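PDB 3B5O: CADD-like protein of unknown function from Nostoc punctiforme, which is of unknown function but resembles the chlamydial protein CADD, shares the haem-oxygenase-like fold and may be an oxidoreductase. Local coordinates for residues 43-48 and 221-225. Coordinates in Å, arbitrary orientation, origin at the centre of the assembly. Residue numbers count along the deposited sequence, not the author numbering.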
loop_
_atom_site.group_PDB
_atom_site.type_symbol
_atom_site.label_atom_id
_atom_site.label_comp_id
_atom_site.label_asym_id
_atom_site.label_seq_id
_atom_site.Cartn_x
_atom_site.Cartn_y
_atom_site.Cartn_z
ATOM N N TYR A 43 -16.653 2.971 -4.663
ATOM C CA TYR A 43 -16.105 1.819 -5.387
ATOM C C TYR A 43 -14.595 1.791 -5.282
ATOM O O TYR A 43 -14.002 0.730 -5.035
ATOM C CB TYR A 43 -16.528 1.844 -6.855
ATOM C CG TYR A 43 -15.806 0.875 -7.736
ATOM C CD1 TYR A 43 -16.230 -0.442 -7.849
ATOM C CD2 TYR A 43 -14.652 1.243 -8.411
ATOM C CE1 TYR A 43 -15.542 -1.355 -8.646
ATOM C CE2 TYR A 43 -13.975 0.348 -9.210
ATOM C CZ TYR A 43 -14.415 -0.952 -9.329
ATOM O OH TYR A 43 -13.754 -1.884 -10.107
ATOM N N VAL A 44 -13.952 2.935 -5.485
ATOM C CA VAL A 44 -12.510 2.991 -5.338
ATOM C C VAL A 44 -12.086 2.530 -3.925
ATOM O O VAL A 44 -11.133 1.769 -3.778
ATOM C CB VAL A 44 -11.962 4.423 -5.626
ATOM C CG1 VAL A 44 -10.488 4.553 -5.194
ATOM C CG2 VAL A 44 -12.178 4.791 -7.100
HETATM N N MSE A 45 -12.777 3.000 -2.890
HETATM C CA MSE A 45 -12.433 2.650 -1.526
HETATM C C MSE A 45 -12.677 1.177 -1.213
HETATM O O MSE A 45 -11.895 0.567 -0.488
HETATM C CB MSE A 45 -13.183 3.535 -0.524
HETATM C CG MSE A 45 -12.623 4.975 -0.425
HETATM SE SE MSE A 45 -10.691 5.039 -0.144
HETATM C CE MSE A 45 -10.735 3.931 1.391
ATOM N N GLN A 46 -13.715 0.604 -1.790
ATOM C CA GLN A 46 -13.950 -0.826 -1.639
ATOM C C GLN A 46 -12.793 -1.621 -2.225
ATOM O O GLN A 46 -12.280 -2.555 -1.607
ATOM C CB GLN A 46 -15.216 -1.242 -2.354
ATOM C CG GLN A 46 -16.503 -0.750 -1.717
ATOM C CD GLN A 46 -17.710 -1.060 -2.573
ATOM O OE1 GLN A 46 -17.651 -1.031 -3.801
ATOM N NE2 GLN A 46 -18.825 -1.389 -1.914
ATOM N N GLN A 47 -12.397 -1.279 -3.439
ATOM C CA GLN A 47 -11.251 -1.957 -4.062
ATOM C C GLN A 47 -9.952 -1.701 -3.331
ATOM O O GLN A 47 -9.151 -2.629 -3.123
ATOM C CB GLN A 47 -11.126 -1.561 -5.532
ATOM C CG GLN A 47 -12.259 -2.107 -6.349
ATOM C CD GLN A 47 -12.272 -3.643 -6.391
ATOM O OE1 GLN A 47 -11.244 -4.278 -6.604
ATOM N NE2 GLN A 47 -13.458 -4.241 -6.170
ATOM N N TYR A 48 -9.727 -0.452 -2.943
ATOM C CA TYR A 48 -8.517 -0.120 -2.215
ATOM C C TYR A 48 -8.370 -1.002 -0.979
ATOM O O TYR A 48 -7.282 -1.485 -0.682
ATOM C CB TYR A 48 -8.468 1.353 -1.809
ATOM C CG TYR A 48 -7.378 1.580 -0.830
ATOM C CD1 TYR A 48 -6.053 1.660 -1.244
ATOM C CD2 TYR A 48 -7.643 1.559 0.535
ATOM C CE1 TYR A 48 -5.035 1.778 -0.292
ATOM C CE2 TYR A 48 -6.651 1.705 1.456
ATOM C CZ TYR A 48 -5.361 1.789 1.049
ATOM O OH TYR A 48 -4.379 1.912 2.017
ATOM N N TRP A 221 -2.243 0.203 -11.065
ATOM C CA TRP A 221 -3.510 -0.109 -10.400
ATOM C C TRP A 221 -4.340 1.124 -10.128
ATOM O O TRP A 221 -5.530 1.155 -10.445
ATOM C CB TRP A 221 -3.238 -0.877 -9.119
ATOM C CG TRP A 221 -4.401 -1.185 -8.252
ATOM C CD1 TRP A 221 -5.481 -1.946 -8.556
ATOM C CD2 TRP A 221 -4.518 -0.826 -6.876
ATOM N NE1 TRP A 221 -6.302 -2.040 -7.464
ATOM C CE2 TRP A 221 -5.720 -1.391 -6.406
ATOM C CE3 TRP A 221 -3.712 -0.094 -5.991
ATOM C CZ2 TRP A 221 -6.125 -1.271 -5.081
ATOM C CZ3 TRP A 221 -4.110 0.043 -4.688
ATOM C CH2 TRP A 221 -5.322 -0.544 -4.238
ATOM N N TRP A 222 -3.732 2.150 -9.560
ATOM C CA TRP A 222 -4.484 3.382 -9.305
ATOM C C TRP A 222 -5.076 3.949 -10.597
ATOM O O TRP A 222 -6.207 4.409 -10.618
ATOM C CB TRP A 222 -3.584 4.426 -8.623
ATOM C CG TRP A 222 -3.477 4.236 -7.144
ATOM C CD1 TRP A 222 -2.440 3.700 -6.440
ATOM C CD2 TRP A 222 -4.492 4.535 -6.191
ATOM N NE1 TRP A 222 -2.732 3.667 -5.097
ATOM C CE2 TRP A 222 -3.996 4.173 -4.922
ATOM C CE3 TRP A 222 -5.780 5.085 -6.288
ATOM C CZ2 TRP A 222 -4.731 4.356 -3.770
ATOM C CZ3 TRP A 222 -6.503 5.253 -5.140
ATOM C CH2 TRP A 222 -5.984 4.890 -3.904
ATOM N N GLN A 223 -4.289 3.925 -11.670
ATOM C CA GLN A 223 -4.746 4.423 -12.961
ATOM C C GLN A 223 -5.915 3.589 -13.478
ATOM O O GLN A 223 -6.931 4.119 -13.949
ATOM C CB GLN A 223 -3.589 4.442 -13.956
ATOM C CG GLN A 223 -2.508 5.427 -13.551
ATOM C CD GLN A 223 -1.255 5.348 -14.376
ATOM O OE1 GLN A 223 -0.873 4.283 -14.868
ATOM N NE2 GLN A 223 -0.579 6.508 -14.524
ATOM N N GLU A 224 -5.800 2.270 -13.350
ATOM C CA GLU A 224 -6.830 1.392 -13.875
ATOM C C GLU A 224 -8.085 1.457 -13.037
ATOM O O GLU A 224 -9.210 1.369 -13.573
ATOM C CB GLU A 224 -6.315 -0.053 -13.937
ATOM C CG GLU A 224 -5.264 -0.251 -14.976
ATOM C CD GLU A 224 -4.527 -1.575 -14.869
ATOM O OE1 GLU A 224 -4.751 -2.290 -13.892
ATOM O OE2 GLU A 224 -3.744 -1.858 -15.775
ATOM N N LEU A 225 -7.911 1.611 -11.737
ATOM C CA LEU A 225 -9.040 1.715 -10.824
ATOM C C LEU A 225 -9.818 3.032 -11.002
ATOM O O LEU A 225 -11.035 3.085 -10.799
ATOM C CB LEU A 225 -8.527 1.553 -9.404
ATOM C CG LEU A 225 -9.556 1.541 -8.298
ATOM C CD1 LEU A 225 -10.455 0.331 -8.423
ATOM C CD2 LEU A 225 -8.864 1.514 -6.958
#
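A buried, apolar helix-helix packing joins helix 38-68 to helix 204-230 in the all-helical fold of this haem-oxygenase-like protein. The segments 43-48 and 221-225 run roughly antiparallel, with their axes at 144° and 11.3 Å apart at closest approach, a wide spacing that leaves room for large side chains. L225 reaches in between Y43, V44 and Q47: its CD1 lies 3.5 Å from Q47 CB and 3.6 Å from Y43 CE2, while its CD2 is 3.9 Å from V44 CG1, so it fills the space between three residues (i, i+1, i+4) that line one side of the helix. V44 CG1 also meets W222 CZ3 at 4.0 Å. One turn further along, Y48 fits against both indoles, its CD1 being 3.8 Å from W221 CH2 and 3.9 Å from W222 CZ2. The edge of the W221 ring approaches the backbone of Q47, with CZ2 3.9 Å from Q47 O. No hydrogen bond crosses between the segments; the polar ends find partners elsewhere. Y43 OH bonds to E228 further along helix 204-230, and Y48 OH to E152. Q47 OE1 and W221 NE1 share T120 OG1, which links both helices to the start of helix 118-131. That helix also packs on W221 through L123, and helix 135-163 lies against 43-48 where I156 touches M45 and Y48, so the pair is built into a larger helical bundle.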